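Local coordinates for 3-deoxy-manno-octulosonate cytidylyltransferase (Escherichia coli, PDB 1GQC), which catalyses the transfer of CMP from CTP to the eight-carbon sugar Kdo, giving the activated sugar CMP-Kdo and diphosphate, at the CMK site. Sequence-based numbering; all coordinates share one arbitrary frame.

The CMK site. Residues 8, 10, 73-76, 79, 96-98, 140, 155, 172, 174, 176, 199-202. With CMK (cytidine 5'-monophosphate 3-deoxy-beta-D-gulo-oct-2-ulo-pyranosonic acid), chain B; MG (magnesium ion), chain C.
The backbone of this active site, which holds the product CMP-Kdo, is extended at Pro8, His172 and Tyr176 but departs from this at Gly174, while the start of helix 76-84 and the Leu200-Gln202 loop, helix-like at Glu201, bring main-chain groups to the ligand. Cytosine is read by its edge. Arg79, its CG anti to the backbone N (chi1 -173°) and its chain bent at chi3, turns the guanidinium side-on, so that NE meets the carbonyl CMK O2C in plane at 2.7 Å and NH2, somewhat tilted, donates to CMK N3C at 3.0 Å. The exocyclic amine CMK N4C donates to the backbone carbonyl His73 O at 2.8 Å, from above the carbonyl plane; this pattern would suit cytosine better than uracil. An alanine in place of Arg79 would remove both donors and would probably weaken cytosine recognition and let the base shift. Ser75 and Gly76 pack their small backbones against the base. At the sugar, the carboxylate of Glu201, CG in the crowded position (chi1 66°), suits paired hydroxyls: OE2 accepts from O4 and O5, both above its plane, while its backbone N donates to O4 almost straight (174° at H). Tyr176 brings a hydroxyl on a rigid ring, OH hydrogen-bonding O5 in the ring plane. Arg155, long, extended and positively charged, fits the sugar carboxylate, NH2 salt-bridging CMK O1Y at 2.6 Å. Magnesium binds phosphate oxygen O1A, poorly ordered Gln96 OE1 and two waters, with the poorly ordered Asp98 carboxylate probably completing a loose shell. Two polar side chains suit the tail hydroxyl CMK O7: His172 ND1 at 2.8 Å and the donating amide Gln202 NE2 at 2.6 Å approach it from the same side.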
loop_
_atom_site.group_PDB
_atom_site.type_symbol
_atom_site.label_atom_id
_atom_site.label_comp_id
_atom_site.label_asym_id
_atom_site.label_seq_id
_atom_site.Cartn_x
_atom_site.Cartn_y
_atom_site.Cartn_z
ATOM N N PRO A 8 -3.017 -11.900 23.679
ATOM C CA PRO A 8 -4.299 -11.231 23.934
ATOM C C PRO A 8 -5.440 -12.249 23.909
ATOM O O PRO A 8 -5.546 -13.039 22.981
ATOM C CB PRO A 8 -4.431 -10.260 22.759
ATOM C CG PRO A 8 -3.032 -9.977 22.351
ATOM C CD PRO A 8 -2.361 -11.340 22.485
ATOM N N ARG A 10 -9.349 -11.805 24.496
ATOM C CA ARG A 10 -10.650 -11.208 24.804
ATOM C C ARG A 10 -11.616 -12.402 24.888
ATOM O O ARG A 10 -11.442 -13.378 24.163
ATOM C CB ARG A 10 -11.073 -10.280 23.664
ATOM C CG ARG A 10 -11.945 -9.109 24.053
ATOM C CD ARG A 10 -12.605 -8.522 22.807
ATOM N NE ARG A 10 -12.994 -7.122 22.952
ATOM C CZ ARG A 10 -13.717 -6.628 23.957
ATOM N NH1 ARG A 10 -14.150 -7.415 24.936
ATOM N NH2 ARG A 10 -14.005 -5.330 23.987
ATOM N N HIS A 73 -10.260 -1.586 25.480
ATOM C CA HIS A 73 -9.208 -1.621 24.460
ATOM C C HIS A 73 -9.801 -1.914 23.059
ATOM O O HIS A 73 -10.647 -2.796 22.912
ATOM C CB HIS A 73 -8.150 -2.679 24.813
ATOM C CG HIS A 73 -7.124 -2.212 25.802
ATOM N ND1 HIS A 73 -6.240 -1.189 25.533
ATOM C CD2 HIS A 73 -6.822 -2.650 27.050
ATOM C CE1 HIS A 73 -5.439 -1.016 26.570
ATOM N NE2 HIS A 73 -5.770 -1.890 27.504
ATOM N N GLU A 74 -9.343 -1.174 22.049
ATOM C CA GLU A 74 -9.820 -1.322 20.661
ATOM C C GLU A 74 -9.175 -2.463 19.876
ATOM O O GLU A 74 -9.781 -2.984 18.946
ATOM C CB GLU A 74 -9.602 -0.028 19.869
ATOM C CG GLU A 74 -10.431 1.177 20.302
ATOM C CD GLU A 74 -11.919 0.986 20.091
ATOM O OE1 GLU A 74 -12.315 0.498 19.009
ATOM O OE2 GLU A 74 -12.694 1.339 21.006
ATOM N N SER A 75 -7.944 -2.829 20.235
ATOM C CA SER A 75 -7.235 -3.920 19.558
ATOM C C SER A 75 -6.277 -4.702 20.467
ATOM O O SER A 75 -6.024 -4.319 21.610
ATOM C CB SER A 75 -6.441 -3.381 18.364
ATOM O OG SER A 75 -5.314 -2.628 18.789
ATOM N N GLY A 76 -5.752 -5.806 19.938
ATOM C CA GLY A 76 -4.809 -6.608 20.679
ATOM C C GLY A 76 -3.562 -5.791 20.937
ATOM O O GLY A 76 -3.043 -5.800 22.048
ATOM N N ARG A 79 -4.013 -3.471 23.664
ATOM C CA ARG A 79 -3.989 -4.227 24.909
ATOM C C ARG A 79 -2.554 -4.538 25.347
ATOM O O ARG A 79 -2.259 -4.519 26.540
ATOM C CB ARG A 79 -4.787 -5.531 24.767
ATOM C CG ARG A 79 -4.963 -6.326 26.091
ATOM C CD ARG A 79 -5.783 -7.631 25.912
ATOM N NE ARG A 79 -7.058 -7.414 25.226
ATOM C CZ ARG A 79 -8.034 -6.652 25.698
ATOM N NH1 ARG A 79 -7.889 -6.037 26.867
ATOM N NH2 ARG A 79 -9.135 -6.475 24.992
ATOM N N GLN A 96 -1.678 -14.397 18.519
ATOM C CA GLN A 96 -3.132 -14.500 18.615
ATOM C C GLN A 96 -3.589 -15.674 19.459
ATOM O O GLN A 96 -3.046 -16.766 19.341
ATOM C CB GLN A 96 -3.727 -14.579 17.223
ATOM C CG GLN A 96 -3.529 -13.284 16.491
ATOM C CD GLN A 96 -4.376 -13.171 15.249
ATOM O OE1 GLN A 96 -5.530 -13.600 15.221
ATOM N NE2 GLN A 96 -3.817 -12.565 14.215
ATOM N N GLY A 97 -4.579 -15.441 20.318
ATOM C CA GLY A 97 -5.074 -16.496 21.189
ATOM C C GLY A 97 -6.026 -17.474 20.517
ATOM O O GLY A 97 -6.475 -18.435 21.157
ATOM N N ASP A 98 -6.332 -17.234 19.235
ATOM C CA ASP A 98 -7.241 -18.098 18.478
ATOM C C ASP A 98 -6.626 -18.885 17.303
ATOM O O ASP A 98 -7.355 -19.397 16.453
ATOM C CB ASP A 98 -8.463 -17.305 17.971
ATOM C CG ASP A 98 -8.096 -16.174 17.009
ATOM O OD1 ASP A 98 -7.191 -16.348 16.169
ATOM O OD2 ASP A 98 -8.741 -15.103 17.075
ATOM N N VAL A 140 -6.644 -11.710 5.456
ATOM C CA VAL A 140 -5.961 -10.466 5.119
ATOM C C VAL A 140 -4.822 -10.714 4.124
ATOM O O VAL A 140 -4.106 -11.710 4.218
ATOM C CB VAL A 140 -5.389 -9.761 6.393
ATOM C CG1 VAL A 140 -4.881 -8.351 6.037
ATOM C CG2 VAL A 140 -6.453 -9.668 7.469
ATOM N N ARG A 155 -8.126 -6.209 3.174
ATOM C CA ARG A 155 -9.073 -7.316 3.156
ATOM C C ARG A 155 -9.484 -7.494 1.710
ATOM O O ARG A 155 -10.078 -8.501 1.323
ATOM C CB ARG A 155 -10.287 -7.017 4.039
ATOM C CG ARG A 155 -9.942 -6.990 5.523
ATOM C CD ARG A 155 -11.158 -6.927 6.403
ATOM N NE ARG A 155 -10.807 -6.958 7.823
ATOM C CZ ARG A 155 -10.625 -8.067 8.543
ATOM N NH1 ARG A 155 -10.748 -9.267 8.001
ATOM N NH2 ARG A 155 -10.340 -7.974 9.824
ATOM N N HIS A 172 -1.594 -12.645 5.119
ATOM C CA HIS A 172 -0.943 -12.121 6.303
ATOM C C HIS A 172 -1.243 -12.983 7.517
ATOM O O HIS A 172 -2.406 -13.224 7.869
ATOM C CB HIS A 172 -1.408 -10.702 6.632
ATOM C CG HIS A 172 -0.813 -10.150 7.899
ATOM N ND1 HIS A 172 -1.486 -9.267 8.720
ATOM C CD2 HIS A 172 0.401 -10.341 8.474
ATOM C CE1 HIS A 172 -0.715 -8.941 9.745
ATOM N NE2 HIS A 172 0.437 -9.578 9.620
ATOM N N GLY A 174 -1.370 -13.082 11.237
ATOM C CA GLY A 174 -1.464 -12.109 12.317
ATOM C C GLY A 174 -0.583 -12.188 13.550
ATOM O O GLY A 174 -1.070 -12.039 14.667
ATOM N N TYR A 176 2.761 -10.564 15.483
ATOM C CA TYR A 176 3.605 -9.389 15.410
ATOM C C TYR A 176 4.714 -9.363 16.463
ATOM O O TYR A 176 4.573 -9.872 17.582
ATOM C CB TYR A 176 2.785 -8.105 15.570
ATOM C CG TYR A 176 1.649 -7.883 14.599
ATOM C CD1 TYR A 176 0.337 -8.183 14.962
ATOM C CD2 TYR A 176 1.863 -7.257 13.370
ATOM C CE1 TYR A 176 -0.734 -7.852 14.146
ATOM C CE2 TYR A 176 0.800 -6.921 12.538
ATOM C CZ TYR A 176 -0.502 -7.217 12.932
ATOM O OH TYR A 176 -1.580 -6.868 12.146
ATOM N N SER A 199 -10.497 -2.147 9.413
ATOM C CA SER A 199 -10.505 -2.808 10.711
ATOM C C SER A 199 -9.258 -3.695 10.797
ATOM O O SER A 199 -9.323 -4.909 11.006
ATOM C CB SER A 199 -11.774 -3.633 10.897
ATOM O OG SER A 199 -11.937 -3.920 12.273
ATOM N N LEU A 200 -8.115 -3.056 10.601
ATOM C CA LEU A 200 -6.819 -3.715 10.657
ATOM C C LEU A 200 -5.937 -2.817 11.496
ATOM O O LEU A 200 -5.505 -1.759 11.040
ATOM C CB LEU A 200 -6.228 -3.886 9.241
ATOM C CG LEU A 200 -7.008 -4.865 8.349
ATOM C CD1 LEU A 200 -6.313 -5.034 6.998
ATOM C CD2 LEU A 200 -7.128 -6.195 9.076
ATOM N N GLU A 201 -5.678 -3.244 12.722
ATOM C CA GLU A 201 -4.862 -2.467 13.651
ATOM C C GLU A 201 -3.483 -2.059 13.114
ATOM O O GLU A 201 -3.078 -0.901 13.299
ATOM C CB GLU A 201 -4.722 -3.220 14.983
ATOM C CG GLU A 201 -3.942 -4.516 14.882
ATOM C CD GLU A 201 -4.329 -5.512 15.955
ATOM O OE1 GLU A 201 -3.972 -5.338 17.151
ATOM O OE2 GLU A 201 -5.002 -6.484 15.586
ATOM N N GLN A 202 -2.774 -2.984 12.456
ATOM C CA GLN A 202 -1.439 -2.693 11.904
ATOM C C GLN A 202 -1.421 -1.472 10.950
ATOM O O GLN A 202 -0.354 -0.897 10.670
ATOM C CB GLN A 202 -0.874 -3.918 11.152
ATOM C CG GLN A 202 -1.641 -4.309 9.873
ATOM C CD GLN A 202 -2.834 -5.212 10.148
ATOM O OE1 GLN A 202 -3.651 -4.924 11.028
ATOM N NE2 GLN A 202 -2.946 -6.315 9.389
HETATM N N1C CMK B . -8.452 -8.471 20.586
HETATM C C2C CMK B . -8.328 -7.788 21.762
HETATM N N3C CMK B . -9.133 -6.592 21.989
HETATM C C4C CMK B . -9.978 -6.140 21.112
HETATM C C5C CMK B . -10.098 -6.903 19.837
HETATM C C6C CMK B . -9.347 -8.008 19.633
HETATM O O2C CMK B . -7.567 -8.121 22.652
HETATM N N4C CMK B . -10.699 -5.066 21.314
HETATM C "C1'" CMK B . -7.633 -9.674 20.342
HETATM C "C2'" CMK B . -8.421 -10.919 19.870
HETATM O "O2'" CMK B . -9.044 -11.563 20.996
HETATM C "C3'" CMK B . -7.352 -11.765 19.165
HETATM C "C4'" CMK B . -6.329 -10.704 18.695
HETATM O "O4'" CMK B . -6.681 -9.471 19.308
HETATM O "O3'" CMK B . -6.685 -12.667 20.082
HETATM C "C5'" CMK B . -6.279 -10.463 17.173
HETATM O "O5'" CMK B . -7.562 -10.259 16.604
HETATM P PA CMK B . -8.297 -10.871 15.331
HETATM O O1A CMK B . -8.620 -12.329 15.478
HETATM O O2A CMK B . -9.572 -10.122 15.108
HETATM O O6 CMK B . -5.878 -9.922 12.413
HETATM C C2 CMK B . -7.115 -9.640 13.129
HETATM O O2 CMK B . -7.369 -10.697 14.052
HETATM C C3 CMK B . -7.020 -8.256 13.861
HETATM C C4 CMK B . -6.665 -7.149 12.830
HETATM O O4 CMK B . -6.593 -5.893 13.511
HETATM C C5 CMK B . -5.293 -7.521 12.143
HETATM C C6 CMK B . -5.477 -8.912 11.428
HETATM C C7 CMK B . -4.173 -9.368 10.727
HETATM C C1 CMK B . -8.336 -9.773 12.175
HETATM O O1X CMK B . -8.495 -10.955 11.604
HETATM O O1Y CMK B . -9.129 -8.878 11.955
HETATM O O5 CMK B . -4.234 -7.626 13.124
HETATM C C8 CMK B . -4.151 -10.914 10.476
HETATM O O8 CMK B . -5.391 -11.308 9.878
HETATM O O7 CMK B . -4.076 -8.678 9.470
HETATM MG MG MG C . -7.845 -14.451 14.459
HETATM O O HOH W 1 -9.620 -14.267 13.014
HETATM O O HOH W 2 -6.921 -13.832 12.154
HETATM O O HOH W 3 -6.911 -6.966 17.439
HETATM O O HOH W 4 -10.008 -11.375 9.653
HETATM O O HOH W 5 -5.358 -13.063 7.682
#